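Long-range contacts in oligogalacturonate lyase (PDB 3C5M), which probably cleaves short pectic oligogalacturonides by beta-elimination and folds as a manganese-binding, seven-bladed beta-propeller: residues D57-Y63 against Q74-K79; D91-F95 against K106-E110. All coordinates share one frame; numbering follows the deposited sequence.

In the fold
Consecutive sheets of the propeller supply the two contacts, each made by neighbouring antiparallel strands and the turns or loops beyond their ends. Interaction 1 belongs to the sheet that includes strands 61-66 and 71-74, interaction 2 to the hairpin 94-99/103-108 of the next sheet along the chain. Both are partly buried, yet their chemistry differs. In 57-63 against 74-79, where the chains are mostly loop, a side-chain amide, a hydroxyl, a carboxylate and a water do much of the bonding. In 91-95 against 106-110 the bonds across are backbone ladder bonds, with apolar side chains on the face that carries Phe95 and Val107. Their apolar sides meet: Tyr62 CD2 lies 3.6 Å from Phe95 CE2, and Leu75 CD2 4.0 Å from Leu109 CD2.

Interaction 1: D57-Y63 against Q74-K79; sequences DGNRNYY and QLTEGK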
# COMPACT_ATOMS: atom_id res chain seq x y z
N ASP A 57 18.91 12.08 -7.31
CA ASP A 57 19.06 12.86 -8.53
C ASP A 57 18.26 14.16 -8.54
O ASP A 57 17.80 14.62 -9.59
CB ASP A 57 18.70 11.99 -9.74
CG ASP A 57 19.08 12.64 -11.06
OD1 ASP A 57 20.17 13.25 -11.14
OD2 ASP A 57 18.30 12.52 -12.03
N GLY A 58 18.10 14.77 -7.36
CA GLY A 58 17.38 16.02 -7.26
C GLY A 58 15.89 15.90 -7.50
O GLY A 58 15.16 16.89 -7.47
N ASN A 59 15.43 14.68 -7.73
CA ASN A 59 14.02 14.44 -7.96
C ASN A 59 13.59 13.17 -7.29
O ASN A 59 14.37 12.23 -7.19
CB ASN A 59 13.73 14.33 -9.45
CG ASN A 59 13.56 15.67 -10.11
OD1 ASN A 59 13.83 15.83 -11.30
ND2 ASN A 59 13.08 16.65 -9.34
N ARG A 60 12.36 13.16 -6.82
CA ARG A 60 11.81 11.98 -6.19
C ARG A 60 11.64 10.95 -7.33
O ARG A 60 10.67 11.04 -8.07
CB ARG A 60 10.46 12.35 -5.56
CG ARG A 60 9.87 11.33 -4.60
CD ARG A 60 10.74 11.16 -3.35
NE ARG A 60 10.99 12.44 -2.66
CZ ARG A 60 10.08 13.11 -1.96
NH1 ARG A 60 8.84 12.65 -1.84
NH2 ARG A 60 10.43 14.25 -1.38
N ASN A 61 12.60 10.02 -7.48
CA ASN A 61 12.59 8.97 -8.52
C ASN A 61 12.67 7.54 -7.97
O ASN A 61 12.90 7.35 -6.78
CB ASN A 61 13.78 9.14 -9.47
CG ASN A 61 13.76 10.45 -10.21
OD1 ASN A 61 12.75 10.81 -10.83
ND2 ASN A 61 14.88 11.18 -10.17
N TYR A 62 12.52 6.54 -8.83
CA TYR A 62 12.58 5.13 -8.42
C TYR A 62 13.96 4.51 -8.54
O TYR A 62 14.69 4.72 -9.52
CB TYR A 62 11.62 4.29 -9.26
CG TYR A 62 10.20 4.32 -8.78
CD1 TYR A 62 9.83 3.61 -7.64
CD2 TYR A 62 9.24 5.04 -9.46
CE1 TYR A 62 8.52 3.62 -7.20
CE2 TYR A 62 7.94 5.06 -9.03
CZ TYR A 62 7.58 4.34 -7.90
OH TYR A 62 6.25 4.31 -7.52
N TYR A 63 14.32 3.71 -7.54
CA TYR A 63 15.61 3.03 -7.57
C TYR A 63 15.40 1.54 -7.32
O TYR A 63 14.34 1.13 -6.86
CB TYR A 63 16.54 3.62 -6.50
CG TYR A 63 17.02 5.04 -6.81
CD1 TYR A 63 18.28 5.26 -7.38
CD2 TYR A 63 16.20 6.15 -6.59
CE1 TYR A 63 18.71 6.54 -7.72
CE2 TYR A 63 16.60 7.44 -6.94
CZ TYR A 63 17.86 7.63 -7.51
OH TYR A 63 18.26 8.90 -7.87
N GLN A 74 19.38 3.89 -10.75
CA GLN A 74 18.26 4.80 -10.96
C GLN A 74 17.37 4.22 -12.06
O GLN A 74 17.82 4.00 -13.18
CB GLN A 74 18.77 6.18 -11.36
CG GLN A 74 17.85 7.33 -10.96
CD GLN A 74 18.32 8.68 -11.48
OE1 GLN A 74 19.52 9.00 -11.44
NE2 GLN A 74 17.38 9.49 -11.97
N LEU A 75 16.11 3.98 -11.71
CA LEU A 75 15.13 3.41 -12.63
C LEU A 75 14.46 4.45 -13.49
O LEU A 75 14.30 4.27 -14.70
CB LEU A 75 14.07 2.64 -11.83
CG LEU A 75 14.26 1.15 -11.64
CD1 LEU A 75 15.73 0.79 -11.59
CD2 LEU A 75 13.54 0.70 -10.39
N THR A 76 14.06 5.56 -12.87
CA THR A 76 13.36 6.63 -13.57
C THR A 76 14.01 7.99 -13.31
O THR A 76 14.64 8.18 -12.27
CB THR A 76 11.91 6.70 -13.13
OG1 THR A 76 11.85 7.11 -11.77
CG2 THR A 76 11.25 5.35 -13.28
N GLU A 77 13.83 8.92 -14.24
CA GLU A 77 14.40 10.26 -14.12
C GLU A 77 13.36 11.34 -14.40
O GLU A 77 12.26 11.04 -14.87
CB GLU A 77 15.58 10.41 -15.08
CG GLU A 77 15.20 10.28 -16.55
CD GLU A 77 16.42 10.17 -17.46
OE1 GLU A 77 17.26 11.10 -17.47
OE2 GLU A 77 16.55 9.14 -18.17
N GLY A 78 13.72 12.59 -14.11
CA GLY A 78 12.81 13.70 -14.34
C GLY A 78 11.80 13.82 -13.22
O GLY A 78 11.86 13.07 -12.25
N LYS A 79 10.88 14.77 -13.33
CA LYS A 79 9.87 14.93 -12.29
C LYS A 79 8.53 14.34 -12.68
O LYS A 79 8.31 13.96 -13.84
CB LYS A 79 9.68 16.40 -11.95
CG LYS A 79 9.44 17.29 -13.15
CD LYS A 79 8.62 18.52 -12.76
CE LYS A 79 7.22 18.10 -12.30
NZ LYS A 79 6.38 19.23 -11.84
O HOH W 1 15.67 13.01 -12.11
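Asp57 OD2 is gripped from several directions: Gln74 NE2 donates to it at 3.2 Å, the bound water donates at 2.7 Å, and the backbone N of Ala2, the first modelled residue, adds a weak bond. The Gln74 amide comes from above the carboxylate plane, 43° out of it. That amide is also fixed from its own segment, since NE2 gives a second bond to Thr76 O at 3.1 Å, while OE1 accepts from Ala2 N. With CG anti to the backbone N (chi1 -152°) and the chain extended beyond it, Gln74 crosses the Tyr63 ring obliquely and reaches Asp57; its CG passes 3.4 Å from Tyr63 CE1. The water, held by Asp57, also accepts from Gly78 N at 2.8 Å, so it bridges Asp57 and the backbone of Gly78.

Next to this polar cluster the backbones close up. Leu75 N donates to Tyr62 O at 2.7 Å, and Tyr62 N gives a nearly straight bond (174°) to Thr76 OG1 at 3.1 Å; the same hydroxyl is bonded to Asp81. A threonine side chain thus takes over the pairing just beyond the last strand bridge, Tyr63 with Gln74, so Tyr62 N finds a side-chain acceptor as the second chain leaves the sheet.

Interaction 2: D91-F95 against K106-E110; sequences DERAF and KVDLE
Phe95 and Val107 form a hydrogen-bonded antiparallel pair in which each backbone serves the other. Val107 N donates to Phe95 O at 2.9 Å, and Phe95 N returns a bond to Val107 O at 3.1 Å. The adjoining pair, Ala94 with Asp108, is non-hydrogen-bonded. The last bond of the series, from Leu109 N to Arg93 O at 3.1 Å, lies just before strand 94-99 and just after strand 103-108, and its donor stands 46° above the carbonyl plane.

The apolar contacts gather on the face that carries Phe95 and Val107. These two side chains run side by side, with Phe95 CE1 3.5 Å from Val107 CB. Leu109 comes across the phenylalanine at about a right angle and sets its CD2 branch 3.9 Å from Phe95 CD1. Its CG, turned anti to the carbonyl carbon (chi1 -70°), packs 3.6 Å from Ala94 CA, covering the backbone at the start of strand 94-99.

The polar side-chain bonding centres on Asp108, at the end of strand 103-108. Asp108 OD1 accepts from Glu110 N at 2.7 Å through its anti lone pair, an Asx turn, and also from Thr111 N, so one carboxylate oxygen holds the bend that ends the strand. Arg93 NH2 stays 5.0 Å from Asp108 OD2, so any attraction between them is probably only long-range.

The sheet continues on both flanks of the hairpin: strand 87-88 lies beside 94-99, and strand 114-119 pairs with 103-108, Lys106 bonding through its backbone to Gln115. Glu92 OE2 forms a salt bridge with Lys41 and accepts from Gln45 N, while the Phe95 ring turns to the loop after strand 71-74 of the preceding sheet.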
# COMPACT_ATOMS: atom_id res chain seq x y z
N ASP A 91 7.01 -11.59 -12.87
CA ASP A 91 8.18 -12.20 -13.51
C ASP A 91 9.44 -11.47 -13.09
O ASP A 91 10.54 -11.87 -13.42
CB ASP A 91 8.05 -12.17 -15.05
CG ASP A 91 7.94 -10.75 -15.62
OD1 ASP A 91 7.06 -9.98 -15.17
OD2 ASP A 91 8.72 -10.42 -16.54
N GLU A 92 9.26 -10.38 -12.35
CA GLU A 92 10.38 -9.58 -11.85
C GLU A 92 11.29 -9.06 -12.94
O GLU A 92 12.47 -8.84 -12.72
CB GLU A 92 11.18 -10.40 -10.83
CG GLU A 92 10.27 -11.07 -9.82
CD GLU A 92 10.97 -11.54 -8.57
OE1 GLU A 92 12.17 -11.88 -8.65
OE2 GLU A 92 10.29 -11.58 -7.52
N ARG A 93 10.74 -8.85 -14.13
CA ARG A 93 11.55 -8.34 -15.22
C ARG A 93 11.20 -6.89 -15.50
O ARG A 93 11.74 -6.26 -16.42
CB ARG A 93 11.34 -9.19 -16.47
CG ARG A 93 11.76 -10.64 -16.28
CD ARG A 93 11.88 -11.33 -17.61
NE ARG A 93 12.92 -10.69 -18.42
CZ ARG A 93 13.02 -10.78 -19.74
NH1 ARG A 93 12.13 -11.50 -20.42
NH2 ARG A 93 14.01 -10.17 -20.37
N ALA A 94 10.31 -6.34 -14.69
CA ALA A 94 9.90 -4.97 -14.87
C ALA A 94 9.07 -4.47 -13.68
O ALA A 94 8.62 -5.26 -12.84
CB ALA A 94 9.08 -4.85 -16.16
N PHE A 95 8.90 -3.16 -13.60
CA PHE A 95 8.07 -2.58 -12.54
C PHE A 95 7.18 -1.55 -13.22
O PHE A 95 7.49 -1.11 -14.32
CB PHE A 95 8.92 -1.97 -11.40
CG PHE A 95 9.25 -0.51 -11.56
CD1 PHE A 95 10.28 -0.09 -12.40
CD2 PHE A 95 8.52 0.46 -10.86
CE1 PHE A 95 10.59 1.26 -12.55
CE2 PHE A 95 8.82 1.82 -11.00
CZ PHE A 95 9.86 2.23 -11.85
N LYS A 106 5.60 1.18 -17.87
CA LYS A 106 6.12 -0.15 -17.64
C LYS A 106 7.61 -0.01 -17.93
O LYS A 106 7.99 0.42 -19.03
CB LYS A 106 5.51 -1.17 -18.60
CG LYS A 106 5.93 -2.58 -18.26
CD LYS A 106 5.67 -3.51 -19.40
CE LYS A 106 6.08 -4.92 -19.07
NZ LYS A 106 6.02 -5.76 -20.29
N VAL A 107 8.44 -0.36 -16.97
CA VAL A 107 9.89 -0.22 -17.12
C VAL A 107 10.68 -1.52 -17.04
O VAL A 107 10.59 -2.24 -16.05
CB VAL A 107 10.46 0.71 -16.03
CG1 VAL A 107 11.93 0.98 -16.31
CG2 VAL A 107 9.65 1.97 -15.94
N ASP A 108 11.48 -1.81 -18.05
CA ASP A 108 12.30 -3.02 -18.06
C ASP A 108 13.39 -2.81 -17.00
O ASP A 108 14.17 -1.86 -17.10
CB ASP A 108 12.92 -3.22 -19.44
CG ASP A 108 13.60 -4.57 -19.60
OD1 ASP A 108 14.43 -4.92 -18.74
OD2 ASP A 108 13.32 -5.27 -20.60
N LEU A 109 13.45 -3.68 -16.00
CA LEU A 109 14.44 -3.55 -14.94
C LEU A 109 15.86 -3.82 -15.39
O LEU A 109 16.82 -3.60 -14.64
CB LEU A 109 14.11 -4.49 -13.79
CG LEU A 109 12.87 -4.06 -13.04
CD1 LEU A 109 12.54 -5.07 -11.94
CD2 LEU A 109 13.13 -2.68 -12.46
N GLU A 110 15.99 -4.30 -16.62
CA GLU A 110 17.29 -4.62 -17.20
C GLU A 110 17.76 -3.49 -18.09
O GLU A 110 18.75 -2.82 -17.77
CB GLU A 110 17.18 -5.90 -18.02
CG GLU A 110 18.01 -7.07 -17.51
CD GLU A 110 19.48 -6.97 -17.92
OE1 GLU A 110 20.15 -5.97 -17.54
OE2 GLU A 110 19.95 -7.88 -18.64